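Side-chain contacts in diguanylate cyclase DosC (PDB 4ZVA), which makes the second messenger cyclic di-GMP and probably adjusts its output to oxygen sensed at the heme of its globin domain: residues E48-N53 and I96-E101; R81-Q86 and M143-R148. All blocks are in the same frame, centred on the assembly; numbering follows the deposited sequence.

Contact 1. Residues E48-N53 and I96-E101. With HEM (protoporphyrin IX containing Fe), chain C.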
loop_
_atom_site.group_PDB
_atom_site.type_symbol
_atom_site.label_atom_id
_atom_site.label_comp_id
_atom_site.label_asym_id
_atom_site.label_seq_id
_atom_site.Cartn_x
_atom_site.Cartn_y
_atom_site.Cartn_z
ATOM N N GLU A 48 -13.688 11.655 11.039
ATOM C CA GLU A 48 -15.024 12.230 10.915
ATOM C C GLU A 48 -15.016 13.711 11.285
ATOM O O GLU A 48 -15.837 14.487 10.795
ATOM C CB GLU A 48 -16.015 11.456 11.791
ATOM C CG GLU A 48 -17.482 11.800 11.561
ATOM C CD GLU A 48 -17.949 12.983 12.385
ATOM O OE1 GLU A 48 -17.275 13.315 13.384
ATOM O OE2 GLU A 48 -18.986 13.583 12.032
ATOM N N GLU A 49 -14.081 14.093 12.147
ATOM C CA GLU A 49 -13.949 15.475 12.592
ATOM C C GLU A 49 -13.688 16.431 11.431
ATOM O O GLU A 49 -14.199 17.552 11.409
ATOM C CB GLU A 49 -12.823 15.592 13.621
ATOM C CG GLU A 49 -12.633 16.991 14.182
ATOM C CD GLU A 49 -11.390 17.107 15.044
ATOM O OE1 GLU A 49 -10.684 16.090 15.209
ATOM O OE2 GLU A 49 -11.120 18.214 15.554
ATOM N N PHE A 50 -12.901 15.978 10.460
ATOM C CA PHE A 50 -12.503 16.823 9.339
ATOM C C PHE A 50 -13.571 16.871 8.250
ATOM O O PHE A 50 -13.442 17.609 7.275
ATOM C CB PHE A 50 -11.180 16.332 8.748
ATOM C CG PHE A 50 -10.065 16.249 9.749
ATOM C CD1 PHE A 50 -9.360 17.382 10.116
ATOM C CD2 PHE A 50 -9.720 15.036 10.323
ATOM C CE1 PHE A 50 -8.331 17.310 11.037
ATOM C CE2 PHE A 50 -8.691 14.957 11.244
ATOM C CZ PHE A 50 -7.996 16.095 11.601
ATOM N N LEU A 51 -14.624 16.080 8.423
ATOM C CA LEU A 51 -15.708 16.021 7.451
ATOM C C LEU A 51 -17.023 16.358 8.143
ATOM O O LEU A 51 -17.801 15.467 8.485
ATOM C CB LEU A 51 -15.777 14.634 6.808
ATOM C CG LEU A 51 -14.434 14.006 6.423
ATOM C CD1 LEU A 51 -14.619 12.574 5.945
ATOM C CD2 LEU A 51 -13.729 14.838 5.363
ATOM N N SER A 52 -17.273 17.650 8.340
ATOM C CA SER A 52 -18.377 18.084 9.190
ATOM C C SER A 52 -19.441 18.906 8.468
ATOM O O SER A 52 -20.426 19.318 9.080
ATOM C CB SER A 52 -17.832 18.893 10.371
ATOM O OG SER A 52 -16.968 18.104 11.168
ATOM N N ASN A 53 -19.254 19.146 7.175
ATOM C CA ASN A 53 -20.239 19.912 6.422
ATOM C C ASN A 53 -20.325 19.482 4.964
ATOM O O ASN A 53 -19.407 18.856 4.432
ATOM C CB ASN A 53 -19.925 21.407 6.508
ATOM C CG ASN A 53 -18.595 21.761 5.876
ATOM O OD1 ASN A 53 -18.513 22.005 4.672
ATOM N ND2 ASN A 53 -17.543 21.786 6.685
ATOM N N ILE A 96 -5.257 21.990 7.466
ATOM C CA ILE A 96 -6.434 21.529 8.191
ATOM C C ILE A 96 -6.035 20.845 9.499
ATOM O O ILE A 96 -6.754 20.917 10.496
ATOM C CB ILE A 96 -7.282 20.577 7.323
ATOM C CG1 ILE A 96 -7.695 21.279 6.030
ATOM C CG2 ILE A 96 -8.515 20.103 8.076
ATOM C CD1 ILE A 96 -8.657 20.484 5.182
ATOM N N GLY A 97 -4.874 20.197 9.495
ATOM C CA GLY A 97 -4.385 19.520 10.682
ATOM C C GLY A 97 -4.741 18.046 10.706
ATOM O O GLY A 97 -5.124 17.506 11.745
ATOM N N ILE A 98 -4.620 17.398 9.552
ATOM C CA ILE A 98 -4.938 15.980 9.426
ATOM C C ILE A 98 -3.702 15.112 9.648
ATOM O O ILE A 98 -2.709 15.246 8.932
ATOM C CB ILE A 98 -5.533 15.670 8.045
ATOM C CG1 ILE A 98 -6.717 16.594 7.763
ATOM C CG2 ILE A 98 -5.944 14.207 7.957
ATOM C CD1 ILE A 98 -7.277 16.453 6.377
ATOM N N PRO A 99 -3.765 14.212 10.643
ATOM C CA PRO A 99 -2.655 13.321 11.002
ATOM C C PRO A 99 -2.231 12.414 9.849
ATOM O O PRO A 99 -3.067 12.018 9.038
ATOM C CB PRO A 99 -3.227 12.495 12.159
ATOM C CG PRO A 99 -4.339 13.320 12.706
ATOM C CD PRO A 99 -4.929 14.021 11.524
ATOM N N VAL A 100 -0.940 12.100 9.784
ATOM C CA VAL A 100 -0.391 11.279 8.710
ATOM C C VAL A 100 -1.025 9.888 8.676
ATOM O O VAL A 100 -1.250 9.324 7.605
ATOM C CB VAL A 100 1.138 11.133 8.845
ATOM C CG1 VAL A 100 1.719 10.441 7.619
ATOM C CG2 VAL A 100 1.782 12.494 9.039
ATOM N N GLU A 101 -1.315 9.340 9.851
ATOM C CA GLU A 101 -1.898 8.005 9.933
ATOM C C GLU A 101 -3.369 8.020 9.523
ATOM O O GLU A 101 -3.936 6.984 9.176
ATOM C CB GLU A 101 -1.745 7.429 11.344
ATOM C CG GLU A 101 -2.632 8.069 12.399
ATOM C CD GLU A 101 -2.032 9.333 12.984
ATOM O OE1 GLU A 101 -0.899 9.692 12.600
ATOM O OE2 GLU A 101 -2.691 9.964 13.836
HETATM C CHA HEM C . -8.495 17.798 0.477
HETATM C CHB HEM C . -9.724 15.178 4.369
HETATM C CHC HEM C . -7.178 11.476 2.578
HETATM C CHD HEM C . -6.900 13.716 -1.706
HETATM C C1A HEM C . -9.084 17.420 1.665
HETATM C C2A HEM C . -9.998 18.202 2.480
HETATM C C3A HEM C . -10.330 17.470 3.545
HETATM C C4A HEM C . -9.641 16.204 3.457
HETATM C CMA HEM C . -11.280 17.892 4.685
HETATM C CAA HEM C . -10.522 19.624 2.183
HETATM C CBA HEM C . -11.266 19.633 0.852
HETATM C CGA HEM C . -12.030 20.919 0.701
HETATM O O1A HEM C . -12.438 21.502 1.739
HETATM O O2A HEM C . -12.237 21.350 -0.461
HETATM C C1B HEM C . -9.162 13.933 4.216
HETATM C C2B HEM C . -9.339 12.807 5.109
HETATM C C3B HEM C . -8.627 11.777 4.611
HETATM C C4B HEM C . -7.991 12.232 3.392
HETATM C CMB HEM C . -10.205 12.867 6.390
HETATM C CAB HEM C . -8.447 10.330 5.139
HETATM C CBB HEM C . -9.062 9.829 6.214
HETATM C C1C HEM C . -6.956 11.713 1.241
HETATM C C2C HEM C . -6.469 10.754 0.270
HETATM C C3C HEM C . -6.388 11.378 -0.922
HETATM C C4C HEM C . -6.828 12.746 -0.729
HETATM C CMC HEM C . -6.124 9.289 0.627
HETATM C CAC HEM C . -5.936 10.837 -2.303
HETATM C CBC HEM C . -5.602 9.565 -2.547
HETATM C C1D HEM C . -7.295 15.027 -1.532
HETATM C C2D HEM C . -7.321 16.031 -2.574
HETATM C C3D HEM C . -7.825 17.313 -1.891
HETATM C C4D HEM C . -8.043 16.949 -0.509
HETATM C CMD HEM C . -6.933 15.830 -4.055
HETATM C CAD HEM C . -8.047 18.708 -2.519
HETATM C CBD HEM C . -6.725 19.241 -3.065
HETATM C CGD HEM C . -6.822 20.724 -3.308
HETATM O O1D HEM C . -5.922 21.279 -3.989
HETATM O O2D HEM C . -7.798 21.354 -2.824
HETATM N NA HEM C . -8.887 16.207 2.299
HETATM N NB HEM C . -8.336 13.551 3.179
HETATM N NC HEM C . -7.164 12.915 0.597
HETATM N ND HEM C . -7.720 15.605 -0.340
HETATM FE FE HEM C . -7.794 14.642 1.507
#
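Ile-96 opens the contact by touching the ring of Phe-50, and it also shows how one branched side chain can serve two neighbours. The CG2 methyl of Ile-96 lies 3.5 Å from Phe-50 CD1, while the other branch, with CG1 anti to the carbonyl carbon (chi1 -58°), carries Ile-96 CD1 to 3.6 Å from CAA of the heme. Gly-97 follows at positive phi as the C' residue of a Schellman motif that ends helix 79-96. A beta carbon at these backbone angles would collide with Ile-96 O, which accounts for the glycine; the carbonyl O of Gly-97 comes to 3.2 Å from Phe-50 CZ, obliquely. Ile-98 makes the CH-pi contact: Ile-98 CG1 sits over one face of the Phe-50 ring, 3.7 Å from the centroid and 16° off the normal. Extended beyond CG1 (chi2 174°), the same chain delivers Ile-98 CD1 to 3.4 Å from the CHB methine bridge of the heme. Pro-99, the N-cap residue of helix 100-119, rests its CD 3.7 Å from Phe-50 CZ. Were Phe-50 replaced by an alanine, Ile-98 CG1 would probably lose the ring face it packs on, and a gap would be likely to open between the loop and residues 96-99. On the loop side, the carbonyl O of Phe-50 approaches the CMA methyl of the heme, and Leu-51 CD2 reaches the same methyl. No hydrogen bond joins the two segments, which implies that they are held here by van der Waals fit around one aromatic ring, with one carbonyl oxygen at an oblique approach, and not by directed polar bonds.

Contact 2. Residues R81-Q86 and M143-R148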
loop_
_atom_site.group_PDB
_atom_site.type_symbol
_atom_site.label_atom_id
_atom_site.label_comp_id
_atom_site.label_asym_id
_atom_site.label_seq_id
_atom_site.Cartn_x
_atom_site.Cartn_y
_atom_site.Cartn_z
ATOM N N ARG A 81 4.119 16.709 -13.115
ATOM C CA ARG A 81 2.924 17.445 -12.710
ATOM C C ARG A 81 2.209 16.753 -11.549
ATOM O O ARG A 81 1.689 17.407 -10.645
ATOM C CB ARG A 81 1.961 17.612 -13.891
ATOM C CG ARG A 81 0.871 18.648 -13.647
ATOM C CD ARG A 81 -0.110 18.753 -14.811
ATOM N NE ARG A 81 -1.181 17.764 -14.720
ATOM C CZ ARG A 81 -1.248 16.654 -15.449
ATOM N NH1 ARG A 81 -0.304 16.381 -16.340
ATOM N NH2 ARG A 81 -2.265 15.817 -15.289
ATOM N N LEU A 82 2.179 15.424 -11.586
ATOM C CA LEU A 82 1.524 14.640 -10.545
ATOM C C LEU A 82 2.192 14.807 -9.187
ATOM O O LEU A 82 1.521 14.838 -8.156
ATOM C CB LEU A 82 1.500 13.161 -10.927
ATOM C CG LEU A 82 0.515 12.805 -12.037
ATOM C CD1 LEU A 82 0.624 11.336 -12.371
ATOM C CD2 LEU A 82 -0.902 13.163 -11.624
ATOM N N ILE A 83 3.518 14.901 -9.193
ATOM C CA ILE A 83 4.269 15.099 -7.961
ATOM C C ILE A 83 3.859 16.417 -7.305
ATOM O O ILE A 83 3.625 16.471 -6.096
ATOM C CB ILE A 83 5.788 15.086 -8.222
ATOM C CG1 ILE A 83 6.241 13.677 -8.611
ATOM C CG2 ILE A 83 6.547 15.565 -6.996
ATOM C CD1 ILE A 83 7.661 13.602 -9.113
ATOM N N GLN A 84 3.743 17.467 -8.115
ATOM C CA GLN A 84 3.328 18.777 -7.622
ATOM C C GLN A 84 1.922 18.734 -7.038
ATOM O O GLN A 84 1.618 19.441 -6.077
ATOM C CB GLN A 84 3.397 19.820 -8.740
ATOM C CG GLN A 84 4.809 20.230 -9.110
ATOM C CD GLN A 84 5.583 20.774 -7.924
ATOM O OE1 GLN A 84 5.049 21.535 -7.116
ATOM N NE2 GLN A 84 6.845 20.380 -7.809
ATOM N N ILE A 85 1.067 17.904 -7.626
ATOM C CA ILE A 85 -0.294 17.733 -7.132
ATOM C C ILE A 85 -0.297 17.159 -5.717
ATOM O O ILE A 85 -1.014 17.644 -4.844
ATOM C CB ILE A 85 -1.118 16.818 -8.062
ATOM C CG1 ILE A 85 -1.343 17.501 -9.411
ATOM C CG2 ILE A 85 -2.448 16.453 -7.418
ATOM C CD1 ILE A 85 -2.149 16.675 -10.390
ATOM N N GLN A 86 0.522 16.134 -5.494
ATOM C CA GLN A 86 0.608 15.502 -4.181
ATOM C C GLN A 86 1.111 16.487 -3.129
ATOM O O GLN A 86 0.645 16.482 -1.989
ATOM C CB GLN A 86 1.521 14.273 -4.225
ATOM C CG GLN A 86 1.265 13.334 -5.394
ATOM C CD GLN A 86 -0.204 13.007 -5.585
ATOM O OE1 GLN A 86 -0.933 12.763 -4.622
ATOM N NE2 GLN A 86 -0.647 13.000 -6.836
ATOM N N MET A 143 1.260 8.145 -2.625
ATOM C CA MET A 143 1.124 8.340 -1.184
ATOM C C MET A 143 2.444 8.763 -0.554
ATOM O O MET A 143 2.475 9.634 0.316
ATOM C CB MET A 143 0.621 7.072 -0.495
ATOM C CG MET A 143 0.624 7.191 1.025
ATOM S SD MET A 143 -0.226 5.863 1.890
ATOM C CE MET A 143 0.885 4.495 1.583
ATOM N N GLU A 144 3.535 8.145 -0.992
ATOM C CA GLU A 144 4.841 8.462 -0.430
ATOM C C GLU A 144 5.221 9.907 -0.735
ATOM O O GLU A 144 5.726 10.608 0.135
ATOM C CB GLU A 144 5.914 7.508 -0.955
ATOM C CG GLU A 144 7.300 7.784 -0.377
ATOM C CD GLU A 144 8.320 6.721 -0.742
ATOM O OE1 GLU A 144 7.927 5.551 -0.938
ATOM O OE2 GLU A 144 9.518 7.059 -0.849
ATOM N N VAL A 145 4.961 10.354 -1.961
ATOM C CA VAL A 145 5.222 11.742 -2.337
ATOM C C VAL A 145 4.447 12.691 -1.428
ATOM O O VAL A 145 4.978 13.702 -0.969
ATOM C CB VAL A 145 4.845 12.021 -3.807
ATOM C CG1 VAL A 145 5.038 13.493 -4.134
ATOM C CG2 VAL A 145 5.679 11.169 -4.740
ATOM N N MET A 146 3.191 12.347 -1.163
ATOM C CA MET A 146 2.325 13.163 -0.319
ATOM C C MET A 146 2.790 13.172 1.138
ATOM O O MET A 146 2.815 14.221 1.783
ATOM C CB MET A 146 0.879 12.672 -0.405
ATOM C CG MET A 146 -0.118 13.564 0.314
ATOM S SD MET A 146 -1.795 12.903 0.281
ATOM C CE MET A 146 -2.074 12.802 -1.487
ATOM N N THR A 147 3.148 11.999 1.653
ATOM C CA THR A 147 3.547 11.852 3.052
ATOM C C THR A 147 4.912 12.487 3.318
ATOM O O THR A 147 5.224 12.854 4.450
ATOM C CB THR A 147 3.574 10.376 3.488
ATOM O OG1 THR A 147 4.392 9.622 2.586
ATOM C CG2 THR A 147 2.163 9.802 3.496
ATOM N N ARG A 148 5.719 12.617 2.270
ATOM C CA ARG A 148 7.025 13.264 2.372
ATOM C C ARG A 148 6.901 14.785 2.394
ATOM O O ARG A 148 7.532 15.481 1.597
ATOM C CB ARG A 148 7.919 12.842 1.205
ATOM C CG ARG A 148 8.433 11.414 1.245
ATOM C CD ARG A 148 9.296 11.155 0.022
ATOM N NE ARG A 148 10.657 11.664 0.162
ATOM C CZ ARG A 148 11.605 11.502 -0.754
ATOM N NH1 ARG A 148 11.337 10.850 -1.878
ATOM N NH2 ARG A 148 12.819 11.999 -0.553
#
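Val-145 packs against Gln-86 and Ile-83 where two helices of the globin fold, 79-96 and 125-147, meet; the axes of their segments 81-86 and 143-147 approach to 8.8 Å and cross at -48°. The CG1 methyl of Val-145 does the touching, lying 3.6 Å from Gln-86 CB and 3.8 Å from Ile-83 CG2. That methyl is placed by a chi1 of 176°, which sets CG1 opposite the backbone N. Met-146 meets Gln-86 by its far end: the chain runs extended and then bends at its last torsion, bringing Met-146 CE 3.3 Å from Gln-86 OE1. The CG of Met-146 also comes near the backbone O of Gln-86. In the next shell, the indole NE1 of Trp-67, on helix 54-72, is hydrogen-bonded to Gln-86 OE1, so this buried amide oxygen has a polar partner as well as the methyl beside it. Met-146 in turn packs on Trp-67 and His-93 and lies about 4 Å from the heme, joining the helix crossing to the pocket. The other end of the amide is tied back to its own helix, Gln-86 NE2 donating to Leu-82 O at 3.1 Å with a bent N-H...O angle of 138°; the backbone N of Gln-86 reaches that same oxygen from the opposite face of its carbonyl plane.

The two contacts lie 19 Å apart between centres and interleave along the chain, in the order 48-53, 81-86, 96-101 and 143-148. Helix 79-96 links them directly: it carries 81-86 near its N-terminal end, and its last residue is Ile-96 of contact 1. Helix 100-119 then runs from contact 1 towards helix 125-147, whose end belongs to contact 2. The contacts also meet, Val-100 CG1 lying 4.2 Å from Thr-147 CG2. Contact 1 is at the surface beside the heme, whereas contact 2 is buried, and both reach the second subunit. Such connections could relate changes at the heme to the dimer interface, although this remains an inference from the geometry.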